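Local coordinates for protein hydroxylase (Rhodococcus sp., PDB 2OR0) that is a putative hydroxylase with an acyl-CoA dehydrogenase-like fold, which probably uses reduced flavin to insert one oxygen atom into its substrate, at residues A271-I274 with A275-D279; Y366-P369 with M370-F373. All blocks are in the same frame, centred on the assembly; numbering follows the deposited sequence.

How the interactions relate
Along the chain, interaction 1 comes first, in the last turns of helix 250-277. Interaction 2 follows some ninety residues later, after helices 292-324 and 331-356, where the loop 366-369 runs into helix 370-381. Each is a local contact within one continuous stretch, so neither closes a long loop, and the two lie in series without nesting or crossing. Their centres are about 12 Å apart and their side chains meet directly: C272 CB packs on M370 CB at 3.7 Å, and C272 SG lies 3.8 Å from F373 CE2. The start of helix 370-381 is thereby packed against helix 250-277, within the acyl-CoA dehydrogenase C-terminal domain region.

Interaction 1: residues A271-I274 with A275-D279; sequences ACHI and AVQKD
Two torsion choices bring H273 and Q277 together one helical turn apart: chi1 of H273 is -175°, placing CG opposite the backbone N and beside the carbonyl carbon, while Q277 starts out beside its own N and bends at chi2, folding the amide back over the imidazole. The evidence for a stack is that ring and amide planes lie only 26° apart. Q277 CG sits over one ring face, 3.6 Å from the ring centroid and 15° off the normal, a CH-pi contact displaced toward the rim. Farther along the same side chain, Q277 NE2 comes within 3.2 Å of H273 CE1, so the amide overlaps the ring's rim instead of its centre.

The backbone under this pair is held by an unbroken i to i+4 series of hydrogen bonds, from A275 N to A271 O through K278 N to I274 O; within it Q277 N donates to H273 O at 2.8 Å. H273 O also receives a weak bond from Q277 NE2 at 3.4 Å. Q277 thus reaches that carbonyl twice, through its main chain and less firmly through its side chain. The other end of the amide looks onward along the chain, with OE1 accepting from R280 NH1; this bond and the stack probably restrain the amide's rotation. V276 contributes a branch alongside the helix, its CG2 resting 3.4 Å from C272 O.

The H273-Q277 pair belongs to helix 250-277, in the helical C-terminal domain of the acyl-CoA dehydrogenase family. The buried H273 and Q277 both touch I298 of helix 292-324; H273 also meets A359 and M370, Q277 meets I288, and C272 faces P369 of the loop before helix 370-381 and M370 and F373 of that helix.

Interaction 2: residues Y366-P369 with M370-F373; sequences YKTP and MQRF
P369 O is approached by two amide N-H groups in the N-terminal turn of helix 370-381, part of the acyl-CoA dehydrogenase C-terminal domain. R372 N donates to it at 3.0 Å, coming from above the carbonyl plane, 53° out of it, in a bent i to i+3 bond. F373 N adds a weak i to i+4 bond at 3.4 Å. The same oxygen also meets the F373 ring at its edge, near the ring plane.

Q371 turns back over the chain that leads into the helix. Its chi1 of 52° sets CG between the backbone N and the carbonyl carbon, and a second bend at chi2 carries the amide to T368. There NE2 donates to T368 O at 2.8 Å, with the oxygen close to the amide plane. OE1 accepts from R375 NH2, so a bond at each polar atom holds the amide's orientation. OE1 also lies 3.7 Å from Y366 CD2, where the tyrosine ring and the amide plane are steeply inclined, 64° apart. Replacing Q371 with an alanine removes both amide bonds and would probably leave T368 O without its side-chain donor and R375 NH2 without this acceptor, letting the loop before the helix move more easily.

A water joins T368 to the first turn: it donates to T368 OG1 at 2.7 Å and accepts from Q371 N at 2.8 Å, serving an early helix N-H through solvent. T368 OG1 is also bonded to H365 O. Helices 33-46, 250-277 and 331-356 pack round this turn, the first against R372, the second against F373 and the extended selenomethionine M370, the third against M370 and Q371. On the side of P369, the R372 guanidinium passes with one face over P369 CA, NH2 at 4.1 Å from that carbon.

Interaction 1: residues A271-I274 with A275-D279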
loop_
_atom_site.group_PDB
_atom_site.type_symbol
_atom_site.label_atom_id
_atom_site.label_comp_id
_atom_site.label_asym_id
_atom_site.label_seq_id
_atom_site.Cartn_x
_atom_site.Cartn_y
_atom_site.Cartn_z
ATOM N N ALA A 271 5.880 19.622 0.729
ATOM C CA ALA A 271 5.461 20.524 1.828
ATOM C C ALA A 271 6.654 20.931 2.703
ATOM O O ALA A 271 6.844 22.113 3.008
ATOM C CB ALA A 271 4.363 19.882 2.681
ATOM N N CYS A 272 7.463 19.951 3.105
ATOM C CA CYS A 272 8.704 20.227 3.832
ATOM C C CYS A 272 9.632 21.171 3.067
ATOM O O CYS A 272 10.213 22.072 3.643
ATOM C CB CYS A 272 9.452 18.913 4.111
ATOM S SG CYS A 272 8.671 17.886 5.375
ATOM N N HIS A 273 9.813 20.927 1.779
ATOM C CA HIS A 273 10.696 21.733 0.962
ATOM C C HIS A 273 10.201 23.195 0.961
ATOM O O HIS A 273 10.984 24.121 1.169
ATOM C CB HIS A 273 10.715 21.168 -0.448
ATOM C CG HIS A 273 11.689 21.839 -1.360
ATOM N ND1 HIS A 273 13.022 21.996 -1.045
ATOM C CD2 HIS A 273 11.532 22.360 -2.600
ATOM C CE1 HIS A 273 13.639 22.601 -2.043
ATOM N NE2 HIS A 273 12.756 22.833 -3.001
ATOM N N ILE A 274 8.902 23.384 0.727
ATOM C CA ILE A 274 8.313 24.731 0.651
ATOM C C ILE A 274 8.523 25.465 1.989
ATOM O O ILE A 274 9.026 26.582 1.995
ATOM C CB ILE A 274 6.809 24.680 0.198
ATOM C CG1 ILE A 274 6.755 24.428 -1.316
ATOM C CG2 ILE A 274 6.059 25.973 0.593
ATOM C CD1 ILE A 274 5.437 23.922 -1.817
ATOM N N ALA A 275 8.205 24.802 3.101
ATOM C CA ALA A 275 8.392 25.372 4.437
ATOM C C ALA A 275 9.826 25.836 4.741
ATOM O O ALA A 275 10.039 26.847 5.412
ATOM C CB ALA A 275 7.915 24.399 5.501
ATOM N N VAL A 276 10.808 25.093 4.250
ATOM C CA VAL A 276 12.202 25.478 4.398
ATOM C C VAL A 276 12.563 26.615 3.431
ATOM O O VAL A 276 13.203 27.584 3.838
ATOM C CB VAL A 276 13.155 24.247 4.248
ATOM C CG1 VAL A 276 14.607 24.669 4.265
ATOM C CG2 VAL A 276 12.890 23.238 5.367
ATOM N N GLN A 277 12.162 26.494 2.160
ATOM C CA GLN A 277 12.547 27.464 1.132
ATOM C C GLN A 277 12.038 28.887 1.410
ATOM O O GLN A 277 12.653 29.875 0.986
ATOM C CB GLN A 277 12.053 27.019 -0.250
ATOM C CG GLN A 277 12.677 25.714 -0.801
ATOM C CD GLN A 277 14.104 25.494 -0.342
ATOM O OE1 GLN A 277 15.010 26.213 -0.736
ATOM N NE2 GLN A 277 14.305 24.490 0.509
ATOM N N LYS A 278 10.909 28.986 2.104
ATOM C CA LYS A 278 10.316 30.289 2.362
ATOM C C LYS A 278 11.232 31.206 3.178
ATOM O O LYS A 278 11.314 32.410 2.884
ATOM C CB LYS A 278 8.890 30.204 2.917
ATOM C CG LYS A 278 8.698 29.522 4.240
ATOM C CD LYS A 278 7.175 29.391 4.529
ATOM C CE LYS A 278 6.555 30.731 4.921
ATOM N NZ LYS A 278 5.085 30.795 4.600
ATOM N N ASP A 279 11.981 30.630 4.120
ATOM C CA ASP A 279 12.940 31.417 4.914
ATOM C C ASP A 279 14.408 31.308 4.482
ATOM O O ASP A 279 15.258 32.033 4.994
ATOM C CB ASP A 279 12.798 31.095 6.404
ATOM C CG ASP A 279 11.422 31.455 6.940
ATOM O OD1 ASP A 279 10.922 32.573 6.640
ATOM O OD2 ASP A 279 10.831 30.603 7.640
#

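Interaction 2: residues Y366-P369 with M370-F373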
loop_
_atom_site.group_PDB
_atom_site.type_symbol
_atom_site.label_atom_id
_atom_site.label_comp_id
_atom_site.label_asym_id
_atom_site.label_seq_id
_atom_site.Cartn_x
_atom_site.Cartn_y
_atom_site.Cartn_z
ATOM N N TYR A 366 19.676 14.544 9.174
ATOM C CA TYR A 366 18.568 13.770 9.786
ATOM C C TYR A 366 17.622 14.565 10.695
ATOM O O TYR A 366 16.470 14.209 10.852
ATOM C CB TYR A 366 19.114 12.578 10.586
ATOM C CG TYR A 366 19.451 11.373 9.731
ATOM C CD1 TYR A 366 20.764 11.097 9.377
ATOM C CD2 TYR A 366 18.445 10.536 9.252
ATOM C CE1 TYR A 366 21.084 9.979 8.595
ATOM C CE2 TYR A 366 18.746 9.422 8.444
ATOM C CZ TYR A 366 20.069 9.153 8.133
ATOM O OH TYR A 366 20.382 8.065 7.338
ATOM N N LYS A 367 18.128 15.625 11.324
ATOM C CA LYS A 367 17.268 16.500 12.147
ATOM C C LYS A 367 16.277 17.332 11.324
ATOM O O LYS A 367 15.486 18.068 11.896
ATOM C CB LYS A 367 18.118 17.444 13.017
ATOM C CG LYS A 367 18.869 18.500 12.215
ATOM C CD LYS A 367 19.790 19.345 13.114
ATOM C CE LYS A 367 20.906 19.979 12.292
ATOM N NZ LYS A 367 20.299 20.617 11.057
ATOM N N THR A 368 16.323 17.241 9.992
ATOM C CA THR A 368 15.346 17.938 9.137
ATOM C C THR A 368 14.438 16.887 8.484
ATOM O O THR A 368 14.944 15.882 8.009
ATOM C CB THR A 368 16.031 18.849 8.056
ATOM O OG1 THR A 368 16.743 18.044 7.109
ATOM C CG2 THR A 368 16.977 19.887 8.706
ATOM N N PRO A 369 13.099 17.091 8.504
ATOM C CA PRO A 369 12.172 16.049 8.032
ATOM C C PRO A 369 12.147 15.727 6.535
ATOM O O PRO A 369 11.771 14.615 6.184
ATOM C CB PRO A 369 10.794 16.554 8.486
ATOM C CG PRO A 369 10.965 18.068 8.596
ATOM C CD PRO A 369 12.389 18.275 9.049
HETATM N N MSE A 370 12.504 16.673 5.655
HETATM C CA MSE A 370 12.334 16.431 4.212
HETATM C C MSE A 370 13.057 15.157 3.749
HETATM O O MSE A 370 12.479 14.358 3.013
HETATM C CB MSE A 370 12.787 17.618 3.348
HETATM C CG MSE A 370 12.571 17.365 1.855
HETATM SE SE MSE A 370 13.322 18.734 0.723
HETATM C CE MSE A 370 12.663 18.055 -0.976
ATOM N N GLN A 371 14.304 14.981 4.192
ATOM C CA GLN A 371 15.127 13.828 3.801
ATOM C C GLN A 371 14.471 12.492 4.127
ATOM O O GLN A 371 14.729 11.507 3.428
ATOM C CB GLN A 371 16.570 13.902 4.378
ATOM C CG GLN A 371 16.727 14.134 5.893
ATOM C CD GLN A 371 16.324 12.942 6.705
ATOM O OE1 GLN A 371 16.555 11.796 6.292
ATOM N NE2 GLN A 371 15.721 13.188 7.880
ATOM N N ARG A 372 13.634 12.460 5.171
ATOM C CA ARG A 372 12.986 11.216 5.616
ATOM C C ARG A 372 11.879 10.869 4.627
ATOM O O ARG A 372 11.711 9.722 4.263
ATOM C CB ARG A 372 12.429 11.347 7.067
ATOM C CG ARG A 372 11.746 10.051 7.685
ATOM C CD ARG A 372 10.905 10.376 8.984
ATOM N NE ARG A 372 11.757 11.229 9.758
ATOM C CZ ARG A 372 11.498 12.425 10.254
ATOM N NH1 ARG A 372 10.295 12.970 10.218
ATOM N NH2 ARG A 372 12.508 13.043 10.850
ATOM N N PHE A 373 11.135 11.884 4.179
ATOM C CA PHE A 373 10.115 11.693 3.142
ATOM C C PHE A 373 10.778 11.301 1.852
ATOM O O PHE A 373 10.309 10.413 1.172
ATOM C CB PHE A 373 9.229 12.938 2.960
ATOM C CG PHE A 373 8.285 13.182 4.123
ATOM C CD1 PHE A 373 7.032 12.577 4.164
ATOM C CD2 PHE A 373 8.664 14.010 5.177
ATOM C CE1 PHE A 373 6.181 12.808 5.231
ATOM C CE2 PHE A 373 7.818 14.246 6.275
ATOM C CZ PHE A 373 6.568 13.647 6.291
HETATM O O HOH W 1 15.819 17.281 4.667
#